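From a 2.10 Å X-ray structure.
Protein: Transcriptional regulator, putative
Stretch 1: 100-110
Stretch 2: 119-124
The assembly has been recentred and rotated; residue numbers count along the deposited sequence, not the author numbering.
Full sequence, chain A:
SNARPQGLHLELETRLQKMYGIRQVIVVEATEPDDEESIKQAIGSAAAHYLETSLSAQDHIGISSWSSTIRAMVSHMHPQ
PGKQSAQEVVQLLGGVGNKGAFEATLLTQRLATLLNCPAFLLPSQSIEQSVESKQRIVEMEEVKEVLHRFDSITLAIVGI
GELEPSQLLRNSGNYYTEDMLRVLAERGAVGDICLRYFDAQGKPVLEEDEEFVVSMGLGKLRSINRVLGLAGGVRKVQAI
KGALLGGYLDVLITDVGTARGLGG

Stretch 1, residues 100-110: GAFEATLLTQR
Stretch 2 (119-124) AFLLPS

A helix packs here against an extended segment that follows it closely in the same chain, and the two run in opposite directions: Ala 101 lies beside Ser 124, Thr 105 beside Pro 123 and Gln 109 beside Ala 119, with CA to CA distances of 5.4, 6.0 and 5.7 Å. Stretch 1 is helical from Ala 101 onward, with phi/psi near -64/-43. Stretch 2 is extended, a strand at Ala 119 and Phe 120, then loop; Leu 121 has phi/psi of -116/156, Leu 122 -122/80 and Pro 123 -58/131. Together they bury 413 Å², with no clear hydrogen bond crossing between them.

Leu 121, which covers the most surface, points toward the helix in the m,t rotamer (chi1 -50°, chi2 173°). Its CD2 comes so close to the helix that it touches backbone as well as side chain: 3.6 Å from Thr 108 CB, 3.7 Å from Thr 105 O and 3.8 Å from Gln 109 N. Its CD1 meets Thr 105 CG2 at 3.8 Å and Gln 109 NE2 at 3.9 Å. Gln 109 leaves its CA sideways, but with chi1 t and chi2 p its end comes nearer, and NE2 also lies 3.7 Å from Ala 119 CB. OE1 is hydrogen-bonded elsewhere in the structure.

Thr 105 points toward the extended segment with chi1 at -67° (m). Its OG1 makes a weak hydrogen bond back to Ala 101 O at 3.3 Å, while the same oxygen sits 3.4 Å from Leu 122 O and 3.6 Å from Pro 123 CA. One turn along, Thr 108 repeats the m rotamer (-50°), and its OG1 donates to Ala 104 O at 2.9 Å. Hydroxyls thus turn back to the helix's own carbonyls, and a beta-branched residue can offer carbon to a leucine without leaving its polar atom unpaired.

Ser 124 closes the far end. Its chi1 is t (-168°); it points sideways, and its CB rests 3.7 Å from Ala 101 CB. It is Ala 101 that points toward the partner, where the CA atoms of the two stretches come closest, 5.4 Å between Ala 101 CA and Ser 124 CA. Ser 124 O approaches Phe 102 CA at 3.4 Å, a CA-H...O contact with an angle of 131° at the hydrogen. The Phe 102 side chain, with chi1 t, leaves sideways.

The rule is spacing: Ala 101, Thr 105 and Thr 108 face the partner at intervals of four and three, while Glu 103, Leu 106 and Leu 107 point away.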

ATOM      1  N   GLY A 100      10.393  -6.080  13.872  1.00 42.24           N
ATOM      2  CA  GLY A 100      10.394  -5.998  12.408  1.00 42.34           C
ATOM      3  C   GLY A 100       9.300  -6.834  11.770  1.00 41.78           C
ATOM      4  O   GLY A 100       8.272  -6.300  11.389  1.00 41.80           O
ATOM      5  N   ALA A 101       9.539  -8.144  11.657  1.00 42.06           N
ATOM      6  CA  ALA A 101       8.565  -9.110  11.119  1.00 41.99           C
ATOM      7  C   ALA A 101       7.334  -9.247  12.015  1.00 42.12           C
ATOM      8  O   ALA A 101       6.194  -9.371  11.516  1.00 41.54           O
ATOM      9  CB  ALA A 101       9.217 -10.487  10.913  1.00 41.79           C
ATOM     10  N   PHE A 102       7.593  -9.242  13.328  1.00 41.77           N
ATOM     11  CA  PHE A 102       6.565  -9.324  14.352  1.00 41.95           C
ATOM     12  C   PHE A 102       5.694  -8.101  14.358  1.00 41.21           C
ATOM     13  O   PHE A 102       4.486  -8.215  14.497  1.00 40.92           O
ATOM     14  CB  PHE A 102       7.174  -9.473  15.739  1.00 42.81           C
ATOM     15  CG  PHE A 102       6.185  -9.895  16.791  1.00 44.62           C
ATOM     16  CD1 PHE A 102       5.142 -10.770  16.479  1.00 45.82           C
ATOM     17  CD2 PHE A 102       6.318  -9.450  18.102  1.00 46.31           C
ATOM     18  CE1 PHE A 102       4.234 -11.170  17.450  1.00 47.63           C
ATOM     19  CE2 PHE A 102       5.426  -9.850  19.084  1.00 46.16           C
ATOM     20  CZ  PHE A 102       4.387 -10.715  18.767  1.00 46.87           C
ATOM     21  N   GLU A 103       6.325  -6.938  14.234  1.00 41.10           N
ATOM     22  CA  GLU A 103       5.635  -5.661  14.138  1.00 40.81           C
ATOM     23  C   GLU A 103       4.745  -5.597  12.908  1.00 40.32           C
ATOM     24  O   GLU A 103       3.710  -4.931  12.938  1.00 39.88           O
ATOM     25  CB  GLU A 103       6.635  -4.507  14.105  1.00 41.36           C
ATOM     26  CG  GLU A 103       7.664  -4.500  15.259  1.00 44.69           C
ATOM     27  CD  GLU A 103       7.064  -4.069  16.600  1.00 48.62           C
ATOM     28  OE1 GLU A 103       5.821  -3.884  16.691  1.00 49.10           O
ATOM     29  OE2 GLU A 103       7.850  -3.917  17.569  1.00 52.61           O
ATOM     30  N   ALA A 104       5.159  -6.271  11.830  1.00 39.77           N
ATOM     31  CA  ALA A 104       4.364  -6.317  10.589  1.00 39.77           C
ATOM     32  C   ALA A 104       3.154  -7.227  10.775  1.00 39.55           C
ATOM     33  O   ALA A 104       2.058  -6.936  10.284  1.00 39.89           O
ATOM     34  CB  ALA A 104       5.218  -6.780   9.410  1.00 39.41           C
ATOM     35  N   THR A 105       3.347  -8.311  11.519  1.00 39.51           N
ATOM     36  CA  THR A 105       2.241  -9.197  11.897  1.00 39.72           C
ATOM     37  C   THR A 105       1.213  -8.491  12.806  1.00 39.41           C
ATOM     38  O   THR A 105       0.005  -8.512  12.531  1.00 39.43           O
ATOM     39  CB  THR A 105       2.793 -10.507  12.542  1.00 39.97           C
ATOM     40  OG1 THR A 105       3.489 -11.251  11.535  1.00 40.88           O
ATOM     41  CG2 THR A 105       1.694 -11.369  13.078  1.00 39.34           C
ATOM     42  N   LEU A 106       1.707  -7.856  13.867  1.00 38.51           N
ATOM     43  CA  LEU A 106       0.892  -7.084  14.781  1.00 38.60           C
ATOM     44  C   LEU A 106       0.093  -5.966  14.098  1.00 38.87           C
ATOM     45  O   LEU A 106      -1.026  -5.663  14.503  1.00 38.34           O
ATOM     46  CB  LEU A 106       1.800  -6.461  15.824  1.00 39.13           C
ATOM     47  CG  LEU A 106       1.168  -5.450  16.776  1.00 40.29           C
ATOM     48  CD1 LEU A 106       0.183  -6.176  17.663  1.00 41.59           C
ATOM     49  CD2 LEU A 106       2.238  -4.766  17.589  1.00 40.60           C
ATOM     50  N   LEU A 107       0.676  -5.350  13.073  1.00 38.49           N
ATOM     51  CA  LEU A 107       0.001  -4.273  12.340  1.00 38.28           C
ATOM     52  C   LEU A 107      -1.212  -4.756  11.570  1.00 37.30           C
ATOM     53  O   LEU A 107      -2.258  -4.106  11.567  1.00 37.61           O
ATOM     54  CB  LEU A 107       0.975  -3.576  11.396  1.00 38.58           C
ATOM     55  CG  LEU A 107       0.369  -2.373  10.677  1.00 39.46           C
ATOM     56  CD1 LEU A 107       0.176  -1.280  11.717  1.00 39.32           C
ATOM     57  CD2 LEU A 107       1.334  -1.883   9.611  1.00 42.45           C
ATOM     58  N   THR A 108      -1.060  -5.900  10.913  1.00 36.51           N
ATOM     59  CA  THR A 108      -2.117  -6.544  10.147  1.00 36.00           C
ATOM     60  C   THR A 108      -3.263  -6.904  11.077  1.00 36.10           C
ATOM     61  O   THR A 108      -4.429  -6.705  10.733  1.00 35.46           O
ATOM     62  CB  THR A 108      -1.597  -7.847   9.502  1.00 36.01           C
ATOM     63  OG1 THR A 108      -0.371  -7.588   8.819  1.00 38.50           O
ATOM     64  CG2 THR A 108      -2.578  -8.389   8.493  1.00 35.51           C
ATOM     65  N   GLN A 109      -2.897  -7.465  12.236  1.00 35.80           N
ATOM     66  CA  GLN A 109      -3.836  -7.860  13.283  1.00 35.60           C
ATOM     67  C   GLN A 109      -4.586  -6.655  13.849  1.00 34.81           C
ATOM     68  O   GLN A 109      -5.815  -6.673  13.932  1.00 34.07           O
ATOM     69  CB  GLN A 109      -3.127  -8.649  14.394  1.00 35.18           C
ATOM     70  CG  GLN A 109      -4.098  -9.175  15.507  1.00 36.75           C
ATOM     71  CD  GLN A 109      -5.290  -9.953  14.957  1.00 39.01           C
ATOM     72  OE1 GLN A 109      -6.413  -9.429  14.843  1.00 38.00           O
ATOM     73  NE2 GLN A 109      -5.050 -11.202  14.595  1.00 41.87           N
ATOM     74  N   ARG A 110      -3.838  -5.604  14.193  1.00 34.50           N
ATOM     75  CA  ARG A 110      -4.406  -4.350  14.672  1.00 35.05           C
ATOM     76  C   ARG A 110      -5.479  -3.833  13.733  1.00 34.64           C
ATOM     77  O   ARG A 110      -6.527  -3.471  14.188  1.00 35.45           O
ATOM     78  CB  ARG A 110      -3.339  -3.289  14.838  1.00 34.63           C
ATOM     79  CG  ARG A 110      -2.618  -3.350  16.135  1.00 37.12           C
ATOM     80  CD  ARG A 110      -1.469  -2.382  16.152  1.00 42.20           C
ATOM     81  NE  ARG A 110      -1.920  -0.994  16.180  1.00 46.04           N
ATOM     82  CZ  ARG A 110      -1.174   0.045  15.795  1.00 49.38           C
ATOM     83  NH1 ARG A 110       0.062  -0.140  15.341  1.00 49.96           N
ATOM     84  NH2 ARG A 110      -1.659   1.278  15.861  1.00 49.50           N
ATOM     85  N   ALA A 119      -8.157 -11.758  10.589  1.00 35.67           N
ATOM     86  CA  ALA A 119      -6.838 -11.440  10.022  1.00 35.45           C
ATOM     87  C   ALA A 119      -6.220 -12.729   9.526  1.00 35.49           C
ATOM     88  O   ALA A 119      -6.442 -13.768  10.113  1.00 35.32           O
ATOM     89  CB  ALA A 119      -5.951 -10.825  11.072  1.00 35.52           C
ATOM     90  N   PHE A 120      -5.467 -12.659   8.441  1.00 35.57           N
ATOM     91  CA  PHE A 120      -4.707 -13.807   7.919  1.00 36.82           C
ATOM     92  C   PHE A 120      -3.255 -13.323   7.871  1.00 37.39           C
ATOM     93  O   PHE A 120      -2.913 -12.395   7.117  1.00 36.66           O
ATOM     94  CB  PHE A 120      -5.244 -14.277   6.548  1.00 36.75           C
ATOM     95  CG  PHE A 120      -6.656 -14.830   6.605  1.00 38.29           C
ATOM     96  CD1 PHE A 120      -6.890 -16.162   6.909  1.00 39.35           C
ATOM     97  CD2 PHE A 120      -7.753 -14.002   6.401  1.00 41.62           C
ATOM     98  CE1 PHE A 120      -8.198 -16.683   6.980  1.00 41.10           C
ATOM     99  CE2 PHE A 120      -9.060 -14.509   6.471  1.00 40.01           C
ATOM    100  CZ  PHE A 120      -9.279 -15.846   6.763  1.00 40.63           C
ATOM    101  N   LEU A 121      -2.443 -13.916   8.736  1.00 38.12           N
ATOM    102  CA  LEU A 121      -1.134 -13.405   9.116  1.00 40.23           C
ATOM    103  C   LEU A 121      -0.013 -14.350   8.691  1.00 41.15           C
ATOM    104  O   LEU A 121      -0.228 -15.535   8.543  1.00 41.62           O
ATOM    105  CB  LEU A 121      -1.053 -13.252  10.654  1.00 39.94           C
ATOM    106  CG  LEU A 121      -2.149 -12.514  11.432  1.00 40.24           C
ATOM    107  CD1 LEU A 121      -1.906 -12.661  12.910  1.00 39.64           C
ATOM    108  CD2 LEU A 121      -2.213 -11.048  11.066  1.00 36.46           C
ATOM    109  N   LEU A 122       1.186 -13.805   8.539  1.00 42.78           N
ATOM    110  CA  LEU A 122       2.383 -14.564   8.210  1.00 44.52           C
ATOM    111  C   LEU A 122       3.412 -14.315   9.307  1.00 46.12           C
ATOM    112  O   LEU A 122       4.325 -13.488   9.142  1.00 46.07           O
ATOM    113  CB  LEU A 122       2.952 -14.131   6.858  1.00 44.31           C
ATOM    114  CG  LEU A 122       2.075 -14.280   5.623  1.00 44.08           C
ATOM    115  CD1 LEU A 122       2.647 -13.464   4.477  1.00 44.87           C
ATOM    116  CD2 LEU A 122       1.918 -15.742   5.231  1.00 42.46           C
ATOM    117  N   PRO A 123       3.256 -15.019  10.445  1.00 47.41           N
ATOM    118  CA  PRO A 123       4.124 -14.834  11.594  1.00 48.22           C
ATOM    119  C   PRO A 123       5.592 -15.072  11.325  1.00 48.76           C
ATOM    120  O   PRO A 123       5.979 -16.049  10.668  1.00 48.23           O
ATOM    121  CB  PRO A 123       3.615 -15.882  12.596  1.00 48.39           C
ATOM    122  CG  PRO A 123       2.165 -16.030  12.241  1.00 48.37           C
ATOM    123  CD  PRO A 123       2.214 -16.022  10.732  1.00 47.60           C
ATOM    124  N   SER A 124       6.369 -14.096  11.777  1.00 49.24           N
ATOM    125  CA  SER A 124       7.671 -14.331  12.361  1.00 49.85           C
ATOM    126  C   SER A 124       7.814 -13.295  13.562  1.00 49.88           C
ATOM    127  O   SER A 124       6.515 -12.731  13.860  1.00 50.01           O
ATOM    128  CB  SER A 124       8.803 -14.140  11.304  1.00 49.68           C
ATOM    129  OG  SER A 124      10.026 -14.682  11.949  1.00 50.71           O
TER